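Local coordinates for pyoverdine biosynthesis protein PvcB (Pseudomonas aeruginosa, PDB 4YLM), which catalyses the iron(II)- and 2-oxoglutarate-dependent oxidation of tyrosine isonitrile in the biosynthesis of paerucumarin, at residues R178-R189 and A281-Q291. Residues are numbered along the deposited sequence; the frame is centred on the assembly and turned at random.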
loop_
_atom_site.group_PDB
_atom_site.type_symbol
_atom_site.label_atom_id
_atom_site.label_comp_id
_atom_site.label_asym_id
_atom_site.label_seq_id
_atom_site.Cartn_x
_atom_site.Cartn_y
_atom_site.Cartn_z
ATOM N N ARG A 178 10.501 -15.500 -32.915
ATOM C CA ARG A 178 9.446 -14.732 -33.570
ATOM C C ARG A 178 8.367 -14.330 -32.567
ATOM O O ARG A 178 8.089 -15.061 -31.626
ATOM C CB ARG A 178 8.822 -15.533 -34.710
ATOM C CG ARG A 178 9.744 -15.746 -35.903
ATOM C CD ARG A 178 9.046 -16.552 -36.998
ATOM N NE ARG A 178 8.556 -17.843 -36.516
ATOM C CZ ARG A 178 7.302 -18.078 -36.133
ATOM N NH1 ARG A 178 6.397 -17.108 -36.173
ATOM N NH2 ARG A 178 6.951 -19.286 -35.709
ATOM N N SER A 179 7.750 -13.175 -32.783
ATOM C CA SER A 179 6.757 -12.667 -31.855
ATOM C C SER A 179 5.688 -11.875 -32.597
ATOM O O SER A 179 5.996 -11.128 -33.526
ATOM C CB SER A 179 7.444 -11.802 -30.788
ATOM O OG SER A 179 6.507 -11.281 -29.862
ATOM N N ALA A 180 4.431 -12.051 -32.200
ATOM C CA ALA A 180 3.327 -11.342 -32.842
ATOM C C ALA A 180 2.329 -10.809 -31.820
ATOM O O ALA A 180 1.912 -11.533 -30.920
ATOM C CB ALA A 180 2.617 -12.250 -33.849
ATOM N N ALA A 181 1.926 -9.553 -31.987
ATOM C CA ALA A 181 0.997 -8.909 -31.066
ATOM C C ALA A 181 0.078 -7.932 -31.789
ATOM O O ALA A 181 0.520 -7.181 -32.662
ATOM C CB ALA A 181 1.778 -8.174 -29.975
ATOM N N PRO A 182 -1.208 -7.917 -31.413
ATOM C CA PRO A 182 -2.054 -6.841 -31.934
ATOM C C PRO A 182 -1.436 -5.507 -31.529
ATOM O O PRO A 182 -0.817 -5.422 -30.459
ATOM C CB PRO A 182 -3.377 -7.037 -31.186
ATOM C CG PRO A 182 -3.338 -8.444 -30.662
ATOM C CD PRO A 182 -1.902 -8.764 -30.432
ATOM N N ILE A 183 -1.589 -4.488 -32.366
ATOM C CA ILE A 183 -1.130 -3.152 -32.030
ATOM C C ILE A 183 -1.878 -2.631 -30.790
ATOM O O ILE A 183 -1.276 -2.084 -29.869
ATOM C CB ILE A 183 -1.365 -2.186 -33.198
ATOM C CG1 ILE A 183 -0.462 -2.548 -34.383
ATOM C CG2 ILE A 183 -1.098 -0.756 -32.762
ATOM C CD1 ILE A 183 0.998 -2.249 -34.112
ATOM N N VAL A 184 -3.195 -2.804 -30.777
ATOM C CA VAL A 184 -3.999 -2.409 -29.626
ATOM C C VAL A 184 -4.230 -3.631 -28.745
ATOM O O VAL A 184 -4.818 -4.617 -29.183
ATOM C CB VAL A 184 -5.348 -1.775 -30.069
ATOM C CG1 VAL A 184 -6.190 -1.366 -28.860
ATOM C CG2 VAL A 184 -5.092 -0.571 -30.983
ATOM N N GLU A 185 -3.745 -3.575 -27.507
ATOM C CA GLU A 185 -3.846 -4.714 -26.601
ATOM C C GLU A 185 -4.619 -4.326 -25.347
ATOM O O GLU A 185 -4.998 -3.169 -25.179
ATOM C CB GLU A 185 -2.447 -5.201 -26.196
ATOM C CG GLU A 185 -1.934 -6.408 -26.968
ATOM C CD GLU A 185 -2.642 -7.690 -26.573
ATOM O OE1 GLU A 185 -2.106 -8.771 -26.883
ATOM O OE2 GLU A 185 -3.735 -7.618 -25.963
ATOM N N ARG A 186 -4.857 -5.300 -24.477
ATOM C CA ARG A 186 -5.312 -5.014 -23.127
ATOM C C ARG A 186 -4.141 -5.271 -22.184
ATOM O O ARG A 186 -3.315 -6.160 -22.429
ATOM C CB ARG A 186 -6.507 -5.894 -22.753
ATOM C CG ARG A 186 -6.196 -7.374 -22.696
ATOM C CD ARG A 186 -7.462 -8.155 -22.409
ATOM N NE ARG A 186 -7.224 -9.583 -22.218
ATOM C CZ ARG A 186 -7.803 -10.540 -22.942
ATOM N NH1 ARG A 186 -8.646 -10.223 -23.920
ATOM N NH2 ARG A 186 -7.539 -11.818 -22.691
ATOM N N HIS A 187 -4.038 -4.478 -21.128
ATOM C CA HIS A 187 -3.002 -4.744 -20.143
ATOM C C HIS A 187 -3.201 -6.173 -19.662
ATOM O O HIS A 187 -4.325 -6.573 -19.333
ATOM C CB HIS A 187 -3.091 -3.764 -18.977
ATOM C CG HIS A 187 -1.971 -3.901 -17.996
ATOM N ND1 HIS A 187 -1.909 -4.933 -17.083
ATOM C CD2 HIS A 187 -0.861 -3.154 -17.797
ATOM C CE1 HIS A 187 -0.820 -4.803 -16.349
ATOM N NE2 HIS A 187 -0.167 -3.727 -16.756
ATOM N N PRO A 188 -2.120 -6.960 -19.640
ATOM C CA PRO A 188 -2.246 -8.403 -19.394
ATOM C C PRO A 188 -2.624 -8.786 -17.960
ATOM O O PRO A 188 -2.917 -9.956 -17.719
ATOM C CB PRO A 188 -0.854 -8.949 -19.765
ATOM C CG PRO A 188 0.075 -7.769 -19.551
ATOM C CD PRO A 188 -0.741 -6.566 -19.982
ATOM N N ARG A 189 -2.631 -7.838 -17.028
ATOM C CA ARG A 189 -3.108 -8.137 -15.677
ATOM C C ARG A 189 -4.284 -7.248 -15.293
ATOM O O ARG A 189 -5.185 -7.681 -14.588
ATOM C CB ARG A 189 -1.977 -7.983 -14.644
ATOM C CG ARG A 189 -0.938 -9.099 -14.722
ATOM C CD ARG A 189 -1.602 -10.427 -14.342
ATOM N NE ARG A 189 -0.902 -11.583 -14.899
ATOM C CZ ARG A 189 0.156 -12.142 -14.328
ATOM N NH1 ARG A 189 0.615 -11.643 -13.192
ATOM N NH2 ARG A 189 0.747 -13.199 -14.886
ATOM N N ALA A 281 6.217 -9.933 -13.196
ATOM C CA ALA A 281 4.835 -9.680 -12.801
ATOM C C ALA A 281 4.437 -10.633 -11.666
ATOM O O ALA A 281 5.181 -11.561 -11.337
ATOM C CB ALA A 281 3.902 -9.858 -14.017
ATOM N N GLU A 282 3.272 -10.395 -11.064
ATOM C CA GLU A 282 2.822 -11.161 -9.901
ATOM C C GLU A 282 1.499 -11.838 -10.214
ATOM O O GLU A 282 0.450 -11.208 -10.128
ATOM C CB GLU A 282 2.609 -10.250 -8.690
ATOM C CG GLU A 282 3.850 -9.611 -8.115
ATOM C CD GLU A 282 3.513 -8.645 -6.993
ATOM O OE1 GLU A 282 3.750 -8.991 -5.819
ATOM O OE2 GLU A 282 2.997 -7.545 -7.282
ATOM N N PRO A 283 1.547 -13.124 -10.581
ATOM C CA PRO A 283 2.802 -13.869 -10.642
ATOM C C PRO A 283 3.432 -13.734 -12.024
ATOM O O PRO A 283 2.906 -13.016 -12.882
ATOM C CB PRO A 283 2.341 -15.307 -10.404
ATOM C CG PRO A 283 0.997 -15.358 -11.107
ATOM C CD PRO A 283 0.387 -13.968 -10.927
ATOM N N ALA A 284 4.545 -14.426 -12.243
ATOM C CA ALA A 284 5.290 -14.266 -13.494
ATOM C C ALA A 284 4.380 -14.329 -14.718
ATOM O O ALA A 284 3.453 -15.133 -14.776
ATOM C CB ALA A 284 6.420 -15.293 -13.589
ATOM N N LEU A 285 4.650 -13.477 -15.702
ATOM C CA LEU A 285 3.784 -13.370 -16.875
ATOM C C LEU A 285 4.307 -14.161 -18.077
ATOM O O LEU A 285 5.302 -13.783 -18.697
ATOM C CB LEU A 285 3.631 -11.900 -17.290
ATOM C CG LEU A 285 2.886 -11.648 -18.604
ATOM C CD1 LEU A 285 1.479 -12.219 -18.532
ATOM C CD2 LEU A 285 2.846 -10.153 -18.942
ATOM N N ARG A 286 3.620 -15.244 -18.418
ATOM C CA ARG A 286 3.942 -15.987 -19.628
ATOM C C ARG A 286 3.726 -15.077 -20.833
ATOM O O ARG A 286 2.678 -14.436 -20.952
ATOM C CB ARG A 286 3.047 -17.222 -19.723
ATOM C CG ARG A 286 3.265 -18.075 -20.952
ATOM C CD ARG A 286 2.366 -19.298 -20.898
ATOM N NE ARG A 286 2.550 -20.176 -22.048
ATOM C CZ ARG A 286 1.824 -20.107 -23.157
ATOM N NH1 ARG A 286 0.870 -19.188 -23.269
ATOM N NH2 ARG A 286 2.057 -20.949 -24.157
ATOM N N ASN A 287 4.720 -15.007 -21.717
ATOM C CA ASN A 287 4.636 -14.152 -22.900
ATOM C C ASN A 287 3.500 -14.590 -23.812
ATOM O O ASN A 287 3.552 -15.676 -24.386
ATOM C CB ASN A 287 5.955 -14.180 -23.674
ATOM C CG ASN A 287 5.999 -13.156 -24.796
ATOM O OD1 ASN A 287 4.982 -12.563 -25.159
ATOM N ND2 ASN A 287 7.186 -12.942 -25.349
ATOM N N PRO A 288 2.463 -13.746 -23.946
ATOM C CA PRO A 288 1.304 -14.089 -24.778
ATOM C C PRO A 288 1.563 -13.912 -26.271
ATOM O O PRO A 288 0.722 -14.305 -27.074
ATOM C CB PRO A 288 0.237 -13.089 -24.317
ATOM C CG PRO A 288 1.022 -11.895 -23.889
ATOM C CD PRO A 288 2.298 -12.443 -23.276
ATOM N N HIS A 289 2.703 -13.336 -26.640
ATOM C CA HIS A 289 2.952 -13.012 -28.040
ATOM C C HIS A 289 4.053 -13.851 -28.687
ATOM O O HIS A 289 4.269 -13.772 -29.899
ATOM C CB HIS A 289 3.273 -11.525 -28.174
ATOM C CG HIS A 289 2.214 -10.634 -27.603
ATOM N ND1 HIS A 289 2.494 -9.621 -26.710
ATOM C CD2 HIS A 289 0.874 -10.609 -27.796
ATOM C CE1 HIS A 289 1.370 -9.005 -26.384
ATOM N NE2 HIS A 289 0.373 -9.587 -27.027
ATOM N N LEU A 290 4.755 -14.641 -27.882
ATOM C CA LEU A 290 5.835 -15.467 -28.404
ATOM C C LEU A 290 5.288 -16.580 -29.301
ATOM O O LEU A 290 4.336 -17.270 -28.942
ATOM C CB LEU A 290 6.647 -16.073 -27.262
ATOM C CG LEU A 290 7.875 -16.889 -27.671
ATOM C CD1 LEU A 290 8.841 -16.024 -28.444
ATOM C CD2 LEU A 290 8.553 -17.494 -26.455
ATOM N N GLN A 291 5.890 -16.755 -30.469
ATOM C CA GLN A 291 5.503 -17.865 -31.334
ATOM C C GLN A 291 6.228 -19.137 -30.912
ATOM O O GLN A 291 7.452 -19.237 -31.015
ATOM C CB GLN A 291 5.770 -17.535 -32.801
ATOM C CG GLN A 291 4.943 -16.359 -33.318
ATOM C CD GLN A 291 3.459 -16.496 -32.988
ATOM O OE1 GLN A 291 2.993 -16.029 -31.944
ATOM N NE2 GLN A 291 2.712 -17.139 -33.882
HETATM O O HOH W 1 0.893 -15.504 -17.042
#
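Arg189 points NH1 and NH2 end-on at one oxygen, Pro283 O, at 2.7 Å and 3.0 Å, and this oxygen lies near the guanidinium plane. NH1 sits on a lone pair of that oxygen, whereas NH2 comes from above the carbonyl plane and also makes a weak bond to Ala284 O. A bend at chi2 (-65°) folds the long side chain toward this turn, where a cis peptide precedes Pro283; arginine suits the place because its two terminal nitrogens can donate to neighbouring carbonyls. Beside it, the Pro188 ring and a Leu285 methyl cross at about a right angle (CG to CD2 3.7 Å).

Farther along, His289 reaches across to Glu185 on strand 184-186. The flat imidazole is sandwiched between the Ala181 methyl, a CH-pi contact, and the Pro288 ring. Hydrogen bonds from Ala180 N to His289 O and Gln291 N to Arg178 O flank Ser179 and Leu290, the non-hydrogen-bonded pair of a single antiparallel bridge; the other edge of strand 178-182 pairs with strand 165-169. The turn and tail end strand 272-286 of the main sheet of this TfdA-family oxygenase, outside the iron's first shell: the Ser179 side chain is about 10 Å from that of His112, a probable ligand. His289 NE2 donates to Glu185 OE1 (2.6 Å, 175°) on its anti side, 25° out of the carboxylate plane; so short a bond could have some ionic character.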